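Side-chain contacts in molybdopterin-guanine dinucleotide biosynthesis protein A (MobA) (Archaeoglobus fulgidus, PDB 3NGW), which probably transfers a guanine nucleotide from GTP to molybdopterin, a late step in molybdenum cofactor biosynthesis: residues 24-28 with 29-33; 75-78 with 79-83; 105-108 with 109-112; 162-165 with 166-169; 179-182 with 183-186. All coordinates share one frame; numbering follows the deposited sequence.

Contact 1: 24-28 with 29-33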
loop_
_atom_site.group_PDB
_atom_site.type_symbol
_atom_site.label_atom_id
_atom_site.label_comp_id
_atom_site.label_asym_id
_atom_site.label_seq_id
_atom_site.Cartn_x
_atom_site.Cartn_y
_atom_site.Cartn_z
ATOM N N CYS A 24 -14.141 -3.591 -13.578
ATOM C CA CYS A 24 -14.132 -3.690 -15.029
ATOM C C CYS A 24 -13.865 -5.116 -15.480
ATOM O O CYS A 24 -13.042 -5.354 -16.360
ATOM C CB CYS A 24 -13.083 -2.748 -15.629
ATOM S SG CYS A 24 -13.753 -1.104 -16.065
ATOM N N GLY A 25 -14.567 -6.061 -14.859
ATOM C CA GLY A 25 -14.432 -7.461 -15.220
ATOM C C GLY A 25 -13.168 -8.168 -14.771
ATOM O O GLY A 25 -12.910 -9.302 -15.185
ATOM N N LYS A 26 -12.380 -7.517 -13.924
ATOM C CA LYS A 26 -11.139 -8.114 -13.435
ATOM C C LYS A 26 -11.031 -7.917 -11.924
ATOM O O LYS A 26 -11.350 -6.852 -11.412
ATOM C CB LYS A 26 -9.945 -7.458 -14.134
ATOM C CG LYS A 26 -8.594 -8.072 -13.802
ATOM C CD LYS A 26 -7.474 -7.098 -14.150
ATOM C CE LYS A 26 -7.503 -6.702 -15.615
ATOM N NZ LYS A 26 -6.570 -5.582 -15.913
ATOM N N LYS A 27 -10.593 -8.950 -11.217
ATOM C CA LYS A 27 -10.451 -8.877 -9.768
ATOM C C LYS A 27 -9.414 -7.833 -9.362
ATOM O O LYS A 27 -8.483 -7.556 -10.115
ATOM C CB LYS A 27 -10.042 -10.241 -9.218
ATOM C CG LYS A 27 -11.083 -11.325 -9.402
ATOM C CD LYS A 27 -10.649 -12.607 -8.703
ATOM C CE LYS A 27 -11.700 -13.698 -8.852
ATOM N NZ LYS A 27 -11.332 -14.950 -8.127
ATOM N N LEU A 28 -9.562 -7.256 -8.175
ATOM C CA LEU A 28 -8.599 -6.258 -7.737
ATOM C C LEU A 28 -7.206 -6.828 -7.586
ATOM O O LEU A 28 -6.229 -6.150 -7.884
ATOM C CB LEU A 28 -9.034 -5.619 -6.424
ATOM C CG LEU A 28 -9.983 -4.436 -6.579
ATOM C CD1 LEU A 28 -10.284 -3.875 -5.203
ATOM C CD2 LEU A 28 -9.369 -3.366 -7.474
ATOM N N ILE A 29 -7.100 -8.065 -7.118
ATOM C CA ILE A 29 -5.778 -8.655 -6.964
ATOM C C ILE A 29 -5.067 -8.764 -8.315
ATOM O O ILE A 29 -3.853 -8.589 -8.392
ATOM C CB ILE A 29 -5.835 -10.046 -6.305
ATOM C CG1 ILE A 29 -4.419 -10.580 -6.128
ATOM C CG2 ILE A 29 -6.691 -10.991 -7.133
ATOM C CD1 ILE A 29 -3.530 -9.708 -5.219
ATOM N N GLU A 30 -5.814 -9.031 -9.382
ATOM C CA GLU A 30 -5.199 -9.143 -10.701
ATOM C C GLU A 30 -4.810 -7.761 -11.214
ATOM O O GLU A 30 -3.882 -7.624 -12.009
ATOM C CB GLU A 30 -6.147 -9.858 -11.665
ATOM C CG GLU A 30 -6.684 -11.140 -11.050
ATOM C CD GLU A 30 -7.471 -12.020 -12.005
ATOM O OE1 GLU A 30 -8.120 -11.487 -12.938
ATOM O OE2 GLU A 30 -7.453 -13.255 -11.790
ATOM N N TRP A 31 -5.513 -6.739 -10.743
ATOM C CA TRP A 31 -5.199 -5.374 -11.128
ATOM C C TRP A 31 -3.811 -4.976 -10.633
ATOM O O TRP A 31 -2.992 -4.489 -11.409
ATOM C CB TRP A 31 -6.216 -4.404 -10.539
ATOM C CG TRP A 31 -7.331 -4.044 -11.458
ATOM C CD1 TRP A 31 -8.443 -4.789 -11.750
ATOM C CD2 TRP A 31 -7.453 -2.828 -12.206
ATOM N NE1 TRP A 31 -9.252 -4.107 -12.636
ATOM C CE2 TRP A 31 -8.666 -2.906 -12.933
ATOM C CE3 TRP A 31 -6.652 -1.685 -12.338
ATOM C CZ2 TRP A 31 -9.098 -1.871 -13.774
ATOM C CZ3 TRP A 31 -7.084 -0.655 -13.176
ATOM C CH2 TRP A 31 -8.294 -0.760 -13.886
ATOM N N VAL A 32 -3.555 -5.171 -9.338
ATOM C CA VAL A 32 -2.266 -4.812 -8.751
ATOM C C VAL A 32 -1.156 -5.777 -9.163
ATOM O O VAL A 32 0.006 -5.395 -9.241
ATOM C CB VAL A 32 -2.355 -4.710 -7.192
ATOM C CG1 VAL A 32 -3.334 -3.605 -6.810
ATOM C CG2 VAL A 32 -2.793 -6.037 -6.583
ATOM N N LEU A 33 -1.524 -7.022 -9.440
ATOM C CA LEU A 33 -0.568 -8.024 -9.881
ATOM C C LEU A 33 0.062 -7.507 -11.173
ATOM O O LEU A 33 1.284 -7.397 -11.274
ATOM C CB LEU A 33 -1.293 -9.349 -10.122
ATOM C CG LEU A 33 -0.880 -10.624 -9.374
ATOM C CD1 LEU A 33 -0.258 -10.312 -8.037
ATOM C CD2 LEU A 33 -2.116 -11.514 -9.194
HETATM O O HOH W 1 -10.723 -11.539 -12.903
#
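Lys26 carries its CG opposite its backbone N (chi1 -175°), and a bend at chi3 (-58°) then folds the chain across the indole of Trp31, the two side chains crossing at about a right angle. Lys26 CD rests 3.5 Å from Trp31 CD1. Beyond it Lys26 NZ stands over the face of the five-membered ring, 4.5 Å from its centroid and 8° off the normal, a cation-pi contact; the same ammonium forms a salt bridge with Glu34. At the rim of the indole, Trp31 NE1 is hydrogen-bonded to Leu23 O, a bond that is likely to limit how the ring turns, and Lys27 O lies in the ring plane, 3.2 Å from Trp31 CD1. Cys24, whose sulfur is disulfide-linked to Cys192, brings its CB to the edge of the benzene half at CZ2. The arrangement is a strand-to-helix junction: strand 26-27, paired antiparallel with 22-23, runs straight into helix 28-36, and Lys27 occupies the N-cap position. Its carbonyl O receives Trp31 N at 3.1 Å and a weak second bond from Glu30 N; Leu28 O takes Val32 N at 3.2 Å one residue on. Glu30 crosses Lys26 and touches Lys26 CG through OE1 at 3.6 Å. A water joins this oxygen to the strand, giving a hydrogen to Glu30 OE1 (2.6 Å) and accepting one from Lys27 N (3.1 Å). The other carboxylate oxygen, OE2, is hydrogen-bonded to Tyr58, and Lys27 NZ forms a salt bridge with Glu20.

Contact 2: 75-78 with 79-83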
loop_
_atom_site.group_PDB
_atom_site.type_symbol
_atom_site.label_atom_id
_atom_site.label_comp_id
_atom_site.label_asym_id
_atom_site.label_seq_id
_atom_site.Cartn_x
_atom_site.Cartn_y
_atom_site.Cartn_z
ATOM N N GLY A 75 1.651 -4.868 8.185
ATOM C CA GLY A 75 1.938 -5.180 6.800
ATOM C C GLY A 75 3.159 -4.428 6.313
ATOM O O GLY A 75 3.990 -4.994 5.612
ATOM N N ILE A 76 3.264 -3.152 6.678
ATOM C CA ILE A 76 4.405 -2.338 6.281
ATOM C C ILE A 76 5.651 -2.895 6.961
ATOM O O ILE A 76 6.686 -3.107 6.321
ATOM C CB ILE A 76 4.198 -0.864 6.688
ATOM C CG1 ILE A 76 3.039 -0.271 5.887
ATOM C CG2 ILE A 76 5.467 -0.055 6.440
ATOM C CD1 ILE A 76 2.593 1.104 6.378
ATOM N N HIS A 77 5.536 -3.148 8.262
ATOM C CA HIS A 77 6.633 -3.703 9.047
ATOM C C HIS A 77 7.139 -4.991 8.409
ATOM O O HIS A 77 8.343 -5.193 8.275
ATOM C CB HIS A 77 6.159 -3.985 10.482
ATOM C CG HIS A 77 7.153 -4.733 11.318
ATOM N ND1 HIS A 77 7.077 -6.094 11.529
ATOM C CD2 HIS A 77 8.258 -4.310 11.981
ATOM C CE1 HIS A 77 8.091 -6.478 12.285
ATOM N NE2 HIS A 77 8.823 -5.416 12.573
ATOM N N ALA A 78 6.206 -5.852 8.018
ATOM C CA ALA A 78 6.549 -7.119 7.392
ATOM C C ALA A 78 7.397 -6.891 6.144
ATOM O O ALA A 78 8.399 -7.579 5.927
ATOM C CB ALA A 78 5.277 -7.885 7.027
ATOM N N ALA A 79 6.994 -5.936 5.316
ATOM C CA ALA A 79 7.746 -5.642 4.097
ATOM C C ALA A 79 9.144 -5.119 4.432
ATOM O O ALA A 79 10.118 -5.505 3.800
ATOM C CB ALA A 79 6.986 -4.623 3.235
ATOM N N LEU A 80 9.249 -4.237 5.420
ATOM C CA LEU A 80 10.555 -3.718 5.786
ATOM C C LEU A 80 11.477 -4.827 6.279
ATOM O O LEU A 80 12.670 -4.835 5.962
ATOM C CB LEU A 80 10.427 -2.628 6.849
ATOM C CG LEU A 80 9.676 -1.390 6.350
ATOM C CD1 LEU A 80 9.581 -0.383 7.466
ATOM C CD2 LEU A 80 10.382 -0.784 5.143
ATOM N N ARG A 81 10.930 -5.772 7.045
ATOM C CA ARG A 81 11.730 -6.884 7.564
ATOM C C ARG A 81 12.075 -7.887 6.459
ATOM O O ARG A 81 13.028 -8.652 6.580
ATOM C CB ARG A 81 10.984 -7.612 8.693
ATOM C CG ARG A 81 10.715 -6.772 9.929
ATOM C CD ARG A 81 11.992 -6.227 10.547
ATOM N NE ARG A 81 11.729 -5.521 11.804
ATOM C CZ ARG A 81 12.585 -4.689 12.396
ATOM N NH1 ARG A 81 13.772 -4.444 11.852
ATOM N NH2 ARG A 81 12.259 -4.102 13.537
ATOM N N HIS A 82 11.299 -7.875 5.383
ATOM C CA HIS A 82 11.525 -8.783 4.267
ATOM C C HIS A 82 12.646 -8.353 3.327
ATOM O O HIS A 82 13.541 -9.140 3.032
ATOM C CB HIS A 82 10.245 -8.952 3.453
ATOM C CG HIS A 82 10.413 -9.834 2.260
ATOM N ND1 HIS A 82 10.654 -11.190 2.365
ATOM C CD2 HIS A 82 10.437 -9.551 0.938
ATOM C CE1 HIS A 82 10.822 -11.698 1.161
ATOM N NE2 HIS A 82 10.694 -10.724 0.275
ATOM N N PHE A 83 12.590 -7.117 2.839
ATOM C CA PHE A 83 13.619 -6.655 1.926
ATOM C C PHE A 83 14.077 -5.207 2.077
ATOM O O PHE A 83 14.703 -4.655 1.174
ATOM C CB PHE A 83 13.204 -6.934 0.468
ATOM C CG PHE A 83 11.928 -6.248 0.023
ATOM C CD1 PHE A 83 11.256 -5.358 0.848
ATOM C CD2 PHE A 83 11.410 -6.499 -1.249
ATOM C CE1 PHE A 83 10.089 -4.727 0.410
ATOM C CE2 PHE A 83 10.242 -5.871 -1.695
ATOM C CZ PHE A 83 9.582 -4.988 -0.862
#
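Arg81 reaches back one helical turn to His77, and nearly every atom of its side chain meets that residue. CB lies 3.6 Å from His77 O, the carbonyl that also accepts Arg81 N. With CG opposite its own carbonyl carbon (chi1 -64°) and a bend at chi2 (-58°), the chain turns over the imidazole. CG comes to 3.3 Å from His77 O and, at 3.7 Å from the ring centroid, makes a CH-pi contact over one face, displaced toward the rim. CD follows, 3.8 Å from His77 NE2. NE is closer still, 3.0 Å from His77 NE2, which sits at the edge of the guanidinium; the two planes stand 85° apart, so the groups are not stacked. At the tip, NH2 forms salt bridges with Glu139 and Asp136 of helix 135-143. This is an i to i+4 pair on helix 72-83, which in this alpha/beta fold touches strand 40-44 through Ala78 and His82 and strand 129-130 through Ile76 and Leu80. His77 ND1 is hydrogen-bonded to Asp65 OD1, which is likely to limit rotation of the imidazole beneath the arginine chain. One residue earlier in the helix, Ile76 CG2 approaches Leu80 CD1 at 4.3 Å, and both side chains rest on Tyr130. Their backbones are joined by Leu80 N to Ile76 O, 2.9 Å.

Contact 3: 105-108 with 109-112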
loop_
_atom_site.group_PDB
_atom_site.type_symbol
_atom_site.label_atom_id
_atom_site.label_comp_id
_atom_site.label_asym_id
_atom_site.label_seq_id
_atom_site.Cartn_x
_atom_site.Cartn_y
_atom_site.Cartn_z
ATOM N N TYR A 105 9.728 6.912 -4.236
ATOM C CA TYR A 105 10.871 6.091 -3.841
ATOM C C TYR A 105 12.182 6.848 -3.972
ATOM O O TYR A 105 12.984 6.907 -3.035
ATOM C CB TYR A 105 10.954 4.835 -4.701
ATOM C CG TYR A 105 11.910 3.808 -4.155
ATOM C CD1 TYR A 105 11.603 3.100 -2.999
ATOM C CD2 TYR A 105 13.126 3.546 -4.787
ATOM C CE1 TYR A 105 12.481 2.153 -2.482
ATOM C CE2 TYR A 105 14.019 2.597 -4.278
ATOM C CZ TYR A 105 13.687 1.904 -3.122
ATOM O OH TYR A 105 14.547 0.962 -2.595
ATOM N N LYS A 106 12.398 7.420 -5.149
ATOM C CA LYS A 106 13.615 8.174 -5.429
ATOM C C LYS A 106 13.756 9.316 -4.430
ATOM O O LYS A 106 14.789 9.454 -3.777
ATOM C CB LYS A 106 13.562 8.727 -6.858
ATOM C CG LYS A 106 14.860 9.347 -7.336
ATOM C CD LYS A 106 14.681 10.026 -8.690
ATOM C CE LYS A 106 13.798 11.274 -8.576
ATOM N NZ LYS A 106 13.677 12.012 -9.871
ATOM N N GLU A 107 12.709 10.127 -4.310
ATOM C CA GLU A 107 12.723 11.255 -3.392
ATOM C C GLU A 107 12.891 10.789 -1.959
ATOM O O GLU A 107 13.576 11.431 -1.162
ATOM C CB GLU A 107 11.433 12.067 -3.514
ATOM C CG GLU A 107 11.407 13.010 -4.706
ATOM C CD GLU A 107 12.541 14.024 -4.668
ATOM O OE1 GLU A 107 12.605 14.817 -3.706
ATOM O OE2 GLU A 107 13.369 14.021 -5.602
ATOM N N GLY A 108 12.265 9.665 -1.634
ATOM C CA GLY A 108 12.363 9.141 -0.290
ATOM C C GLY A 108 13.782 8.730 0.034
ATOM O O GLY A 108 14.314 9.097 1.083
ATOM N N GLU A 109 14.392 7.966 -0.869
ATOM C CA GLU A 109 15.761 7.485 -0.686
ATOM C C GLU A 109 16.762 8.628 -0.555
ATOM O O GLU A 109 17.575 8.640 0.364
ATOM C CB GLU A 109 16.180 6.583 -1.854
ATOM C CG GLU A 109 15.524 5.208 -1.878
ATOM C CD GLU A 109 16.267 4.160 -1.046
ATOM O OE1 GLU A 109 17.346 3.696 -1.477
ATOM O OE2 GLU A 109 15.775 3.793 0.043
ATOM N N LYS A 110 16.707 9.591 -1.467
ATOM C CA LYS A 110 17.644 10.702 -1.403
ATOM C C LYS A 110 17.431 11.545 -0.150
ATOM O O LYS A 110 18.392 11.935 0.508
ATOM C CB LYS A 110 17.531 11.582 -2.654
ATOM C CG LYS A 110 16.201 12.287 -2.799
ATOM C CD LYS A 110 16.238 13.359 -3.886
ATOM C CE LYS A 110 16.388 12.767 -5.277
ATOM N NZ LYS A 110 16.276 13.815 -6.331
ATOM N N ALA A 111 16.172 11.805 0.189
ATOM C CA ALA A 111 15.834 12.624 1.356
ATOM C C ALA A 111 16.449 12.153 2.673
ATOM O O ALA A 111 16.646 12.952 3.590
ATOM C CB ALA A 111 14.321 12.712 1.503
ATOM N N GLY A 112 16.747 10.859 2.769
ATOM C CA GLY A 112 17.324 10.322 3.993
ATOM C C GLY A 112 16.403 10.526 5.188
ATOM O O GLY A 112 16.762 11.183 6.167
#
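Glu109 lies against Tyr105, Lys110 folds back over Glu107, and these two i to i+4 and i to i+3 pairs dominate the last turns of helix 98-111. The Glu109 and Tyr105 side chains run side by side in the same direction. Glu109 CG sits 4.0 Å from the centroid of the phenol ring, a CH-pi contact displaced toward the rim, and the carboxylate plane is only 6° from the ring plane, stacked along it near CZ and OH. Beyond the ring Glu109 OE2 is hydrogen-bonded to Tyr129 OH and Ser85 OG, which hold the carboxylate in this orientation. Lys110 takes a different course: its CG is wedged between backbone N and carbonyl carbon (chi1 65°), 3.2 Å from Glu107 O, and the aliphatic chain then passes the Glu107 carboxylate, with CD 3.4 Å from Glu107 OE2. NZ closes a salt bridge to Glu107 OE2 at 3.0 Å, meeting it on the syn side but 28° out of the carboxylate plane. A glutamine in place of Glu107 would probably leave Lys110 NZ without its charge partner and the lysine chain more mobile. Backbone bonds keep the spacing, Lys110 N to Lys106 O at 3.0 Å among them, and the helix stops at Gly112, which has positive phi and whose N makes weak bonds to Gly108 O and Glu109 O. Lys106 NZ stands 4.7 Å from Lys110 NZ, so the negative charge of Glu107 is likely to ease the mutual repulsion of two ammonium groups on this surface.

Contact 4: 162-165 with 166-169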
loop_
_atom_site.group_PDB
_atom_site.type_symbol
_atom_site.label_atom_id
_atom_site.label_comp_id
_atom_site.label_asym_id
_atom_site.label_seq_id
_atom_site.Cartn_x
_atom_site.Cartn_y
_atom_site.Cartn_z
ATOM N N PRO A 162 4.115 17.366 -0.336
ATOM C CA PRO A 162 2.911 18.040 -0.823
ATOM C C PRO A 162 2.325 17.282 -2.002
ATOM O O PRO A 162 2.972 17.129 -3.044
ATOM C CB PRO A 162 3.426 19.421 -1.220
ATOM C CG PRO A 162 4.581 19.628 -0.292
ATOM C CD PRO A 162 5.263 18.286 -0.363
ATOM N N VAL A 163 1.098 16.810 -1.836
ATOM C CA VAL A 163 0.451 16.055 -2.893
ATOM C C VAL A 163 0.455 16.830 -4.211
ATOM O O VAL A 163 0.463 16.233 -5.284
ATOM C CB VAL A 163 -1.000 15.664 -2.499
ATOM C CG1 VAL A 163 -1.862 16.905 -2.321
ATOM C CG2 VAL A 163 -1.581 14.754 -3.559
ATOM N N GLU A 164 0.475 18.157 -4.124
ATOM C CA GLU A 164 0.487 18.999 -5.313
ATOM C C GLU A 164 1.732 18.776 -6.167
ATOM O O GLU A 164 1.682 18.905 -7.387
ATOM C CB GLU A 164 0.386 20.475 -4.922
ATOM C CG GLU A 164 -0.992 20.886 -4.422
ATOM C CD GLU A 164 -2.032 20.956 -5.537
ATOM O OE1 GLU A 164 -2.207 19.956 -6.261
ATOM O OE2 GLU A 164 -2.679 22.017 -5.689
ATOM N N LYS A 165 2.845 18.437 -5.529
ATOM C CA LYS A 165 4.084 18.197 -6.251
ATOM C C LYS A 165 4.019 16.900 -7.046
ATOM O O LYS A 165 4.952 16.565 -7.772
ATOM C CB LYS A 165 5.260 18.151 -5.273
ATOM C CG LYS A 165 5.690 19.521 -4.770
ATOM C CD LYS A 165 6.783 19.422 -3.714
ATOM C CE LYS A 165 7.605 20.715 -3.621
ATOM N NZ LYS A 165 6.793 21.965 -3.441
ATOM N N LEU A 166 2.910 16.178 -6.921
ATOM C CA LEU A 166 2.746 14.907 -7.623
ATOM C C LEU A 166 1.838 14.986 -8.844
ATOM O O LEU A 166 1.751 14.030 -9.613
ATOM C CB LEU A 166 2.203 13.845 -6.659
ATOM C CG LEU A 166 3.061 13.520 -5.433
ATOM C CD1 LEU A 166 2.261 12.657 -4.471
ATOM C CD2 LEU A 166 4.341 12.813 -5.866
ATOM N N ARG A 167 1.163 16.117 -9.027
ATOM C CA ARG A 167 0.257 16.273 -10.168
ATOM C C ARG A 167 0.963 16.199 -11.523
ATOM O O ARG A 167 0.333 15.913 -12.548
ATOM C CB ARG A 167 -0.527 17.586 -10.062
ATOM C CG ARG A 167 -1.643 17.568 -9.027
ATOM C CD ARG A 167 -2.452 18.854 -9.068
ATOM N NE ARG A 167 -3.564 18.865 -8.113
ATOM C CZ ARG A 167 -4.670 18.133 -8.229
ATOM N NH1 ARG A 167 -4.827 17.317 -9.263
ATOM N NH2 ARG A 167 -5.627 18.226 -7.313
ATOM N N LYS A 168 2.266 16.456 -11.528
ATOM C CA LYS A 168 3.043 16.395 -12.760
ATOM C C LYS A 168 3.158 14.943 -13.227
ATOM O O LYS A 168 3.491 14.672 -14.382
ATOM C CB LYS A 168 4.438 16.997 -12.543
ATOM C CG LYS A 168 5.149 16.483 -11.299
ATOM C CD LYS A 168 6.528 17.107 -11.108
ATOM C CE LYS A 168 7.489 16.698 -12.215
ATOM N NZ LYS A 168 8.904 17.086 -11.919
ATOM N N PHE A 169 2.866 14.015 -12.324
ATOM C CA PHE A 169 2.934 12.593 -12.631
ATOM C C PHE A 169 1.532 12.027 -12.695
ATOM O O PHE A 169 1.301 11.003 -13.331
ATOM C CB PHE A 169 3.718 11.859 -11.547
ATOM C CG PHE A 169 5.106 12.386 -11.339
ATOM C CD1 PHE A 169 6.070 12.265 -12.339
ATOM C CD2 PHE A 169 5.461 12.983 -10.132
ATOM C CE1 PHE A 169 7.372 12.728 -12.138
ATOM C CE2 PHE A 169 6.757 13.451 -9.919
ATOM C CZ PHE A 169 7.718 13.323 -10.924
#
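Val163 and Leu166 close a 3-10 turn that follows edge strand 158-162 of the central sheet. Its backbone bonds run i to i+3: Leu166 N reaches Val163 O at 2.9 Å and Arg167 N reaches Glu164 O at 3.3 Å. Charge adds a clasp on the outside. Glu164 and Arg167 lie side by side, pointing the same way, Glu164 bent at chi2 and Arg167 extended to NE. Arg167 NE donates to the syn lone pair of Glu164 OE1, tilted 17° from the guanidinium plane; the modelled 2.5 Å between NE and OE1 is short enough to be doubtful in detail. The carboxylate and guanidinium planes are 74° apart, and the bridge is made through OE1. The apolar contact joins Leu166 CD1 to Val163 CG2 at 4.5 Å, while Leu166 CB lies against the carbonyl of Val163, 3.3 Å from Val163 O. Leu166 also packs on His103 of helix 98-111 and on Phe176, and an alanine here would probably open a gap between the turn and that helix. Further along, Lys168 passes CG over one face of the Phe169 ring and sets the same atom 3.5 Å from Lys165 O.

Contact 5: 179-182 with 183-186. With CA (calcium ion), chain C.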
loop_
_atom_site.group_PDB
_atom_site.type_symbol
_atom_site.label_atom_id
_atom_site.label_comp_id
_atom_site.label_asym_id
_atom_site.label_seq_id
_atom_site.Cartn_x
_atom_site.Cartn_y
_atom_site.Cartn_z
ATOM N N ILE A 179 -10.983 2.462 -2.590
ATOM C CA ILE A 179 -12.235 1.730 -2.711
ATOM C C ILE A 179 -12.544 1.062 -1.378
ATOM O O ILE A 179 -11.919 0.062 -1.026
ATOM C CB ILE A 179 -12.166 0.620 -3.758
ATOM C CG1 ILE A 179 -11.899 1.212 -5.140
ATOM C CG2 ILE A 179 -13.468 -0.173 -3.746
ATOM C CD1 ILE A 179 -11.883 0.172 -6.249
ATOM N N ASN A 180 -13.506 1.608 -0.637
ATOM C CA ASN A 180 -13.868 1.032 0.659
ATOM C C ASN A 180 -15.367 0.801 0.840
ATOM O O ASN A 180 -15.770 -0.112 1.558
ATOM C CB ASN A 180 -13.384 1.933 1.803
ATOM C CG ASN A 180 -11.880 2.158 1.783
ATOM O OD1 ASN A 180 -11.351 2.826 0.892
ATOM N ND2 ASN A 180 -11.182 1.598 2.768
ATOM N N THR A 181 -16.187 1.625 0.195
ATOM C CA THR A 181 -17.637 1.525 0.336
ATOM C C THR A 181 -18.427 1.432 -0.973
ATOM O O THR A 181 -17.903 1.691 -2.044
ATOM C CB THR A 181 -18.168 2.728 1.111
ATOM O OG1 THR A 181 -17.706 3.929 0.486
ATOM C CG2 THR A 181 -17.688 2.697 2.528
ATOM N N PRO A 182 -19.718 1.072 -0.891
ATOM C CA PRO A 182 -20.567 0.950 -2.083
ATOM C C PRO A 182 -20.454 2.100 -3.082
ATOM O O PRO A 182 -20.398 1.864 -4.288
ATOM C CB PRO A 182 -21.965 0.824 -1.495
ATOM C CG PRO A 182 -21.701 0.028 -0.233
ATOM C CD PRO A 182 -20.481 0.741 0.328
ATOM N N ASP A 183 -20.430 3.339 -2.597
ATOM C CA ASP A 183 -20.308 4.472 -3.505
ATOM C C ASP A 183 -18.965 4.483 -4.271
ATOM O O ASP A 183 -18.869 5.066 -5.351
ATOM C CB ASP A 183 -20.510 5.799 -2.756
ATOM C CG ASP A 183 -19.654 5.914 -1.509
ATOM O OD1 ASP A 183 -19.058 6.981 -1.305
ATOM O OD2 ASP A 183 -19.590 4.953 -0.723
ATOM N N ASP A 184 -17.942 3.830 -3.722
ATOM C CA ASP A 184 -16.648 3.756 -4.380
ATOM C C ASP A 184 -16.677 2.800 -5.566
ATOM O O ASP A 184 -16.130 3.121 -6.612
ATOM C CB ASP A 184 -15.561 3.297 -3.411
ATOM C CG ASP A 184 -15.303 4.300 -2.307
ATOM O OD1 ASP A 184 -15.493 5.503 -2.558
ATOM O OD2 ASP A 184 -14.901 3.897 -1.193
ATOM N N LEU A 185 -17.276 1.619 -5.401
ATOM C CA LEU A 185 -17.358 0.659 -6.507
ATOM C C LEU A 185 -18.060 1.304 -7.691
ATOM O O LEU A 185 -17.654 1.121 -8.834
ATOM C CB LEU A 185 -18.125 -0.611 -6.100
ATOM C CG LEU A 185 -17.347 -1.691 -5.339
ATOM C CD1 LEU A 185 -16.700 -1.055 -4.142
ATOM C CD2 LEU A 185 -18.265 -2.829 -4.911
ATOM N N LYS A 186 -19.111 2.066 -7.408
ATOM C CA LYS A 186 -19.861 2.734 -8.457
ATOM C C LYS A 186 -18.958 3.703 -9.192
ATOM O O LYS A 186 -18.953 3.730 -10.416
ATOM C CB LYS A 186 -21.049 3.487 -7.863
ATOM C CG LYS A 186 -22.017 4.069 -8.883
ATOM C CD LYS A 186 -23.228 4.682 -8.169
ATOM C CE LYS A 186 -24.281 5.215 -9.130
ATOM N NZ LYS A 186 -23.801 6.383 -9.903
HETATM CA CA CA C . -14.348 6.598 -0.431
#
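The carboxylate of Asp184 turns back on the residues just before it, and each of its oxygens has work. Both face the calcium ion, OD1 at 2.6 Å and OD2 at a longer 2.9 Å. OD2 also accepts two backbone N-H groups: Asn180 N at 2.7 Å, on the anti side and 20° out of the carboxylate plane, and Thr181 N at 3.0 Å from above that plane, 39° out of it. With three partners on one oxygen, rotation of the group is likely to be restricted. The second carboxylate, Asp183, is met at OD2 by Thr181 OG1, which donates to it; their modelled 2.5 Å is very short and its exact value doubtful. Thr181 OG1 sits between its own N and carbonyl carbon (chi1 53°), which turns it toward both aspartates. Under the polar layer Ile179 CG2 packs tightly on Leu185 CD1, 3.4 Å apart, the side chains crossing at about a right angle. Thr181 is the N-cap of helix 182-194, and its O takes Asp184 N at 2.7 Å. The bond that Thr181 N donates to Asp184 OD2 is one half of a capping box, the reciprocal bond from the Thr181 side chain being absent; at this helix N-terminus the same aspartate serves as a calcium ligand.

How the contacts relate
The five contacts follow one another along the chain, all local. Contact 1 runs from strand 26-27 into helix 28-36, and contacts 2 and 3 lie on helices 72-83 and 98-111 of the nucleotidyltransferase-like alpha/beta fold. Contact 4 follows strand 158-162, and contact 5 leads from a loop into helix 182-194. Contact 5 comes back to contact 1: centres about 15 Å apart, nearest atoms about 4 Å, with the Cys24-Cys192 disulfide tying contact 1 to helix 182-194. Contact 4 rests on an earlier part of the helix that carries contact 3, without touching contact 3. The chain after strand 158-162 thus packs first near helix 98-111 and then near contact 1.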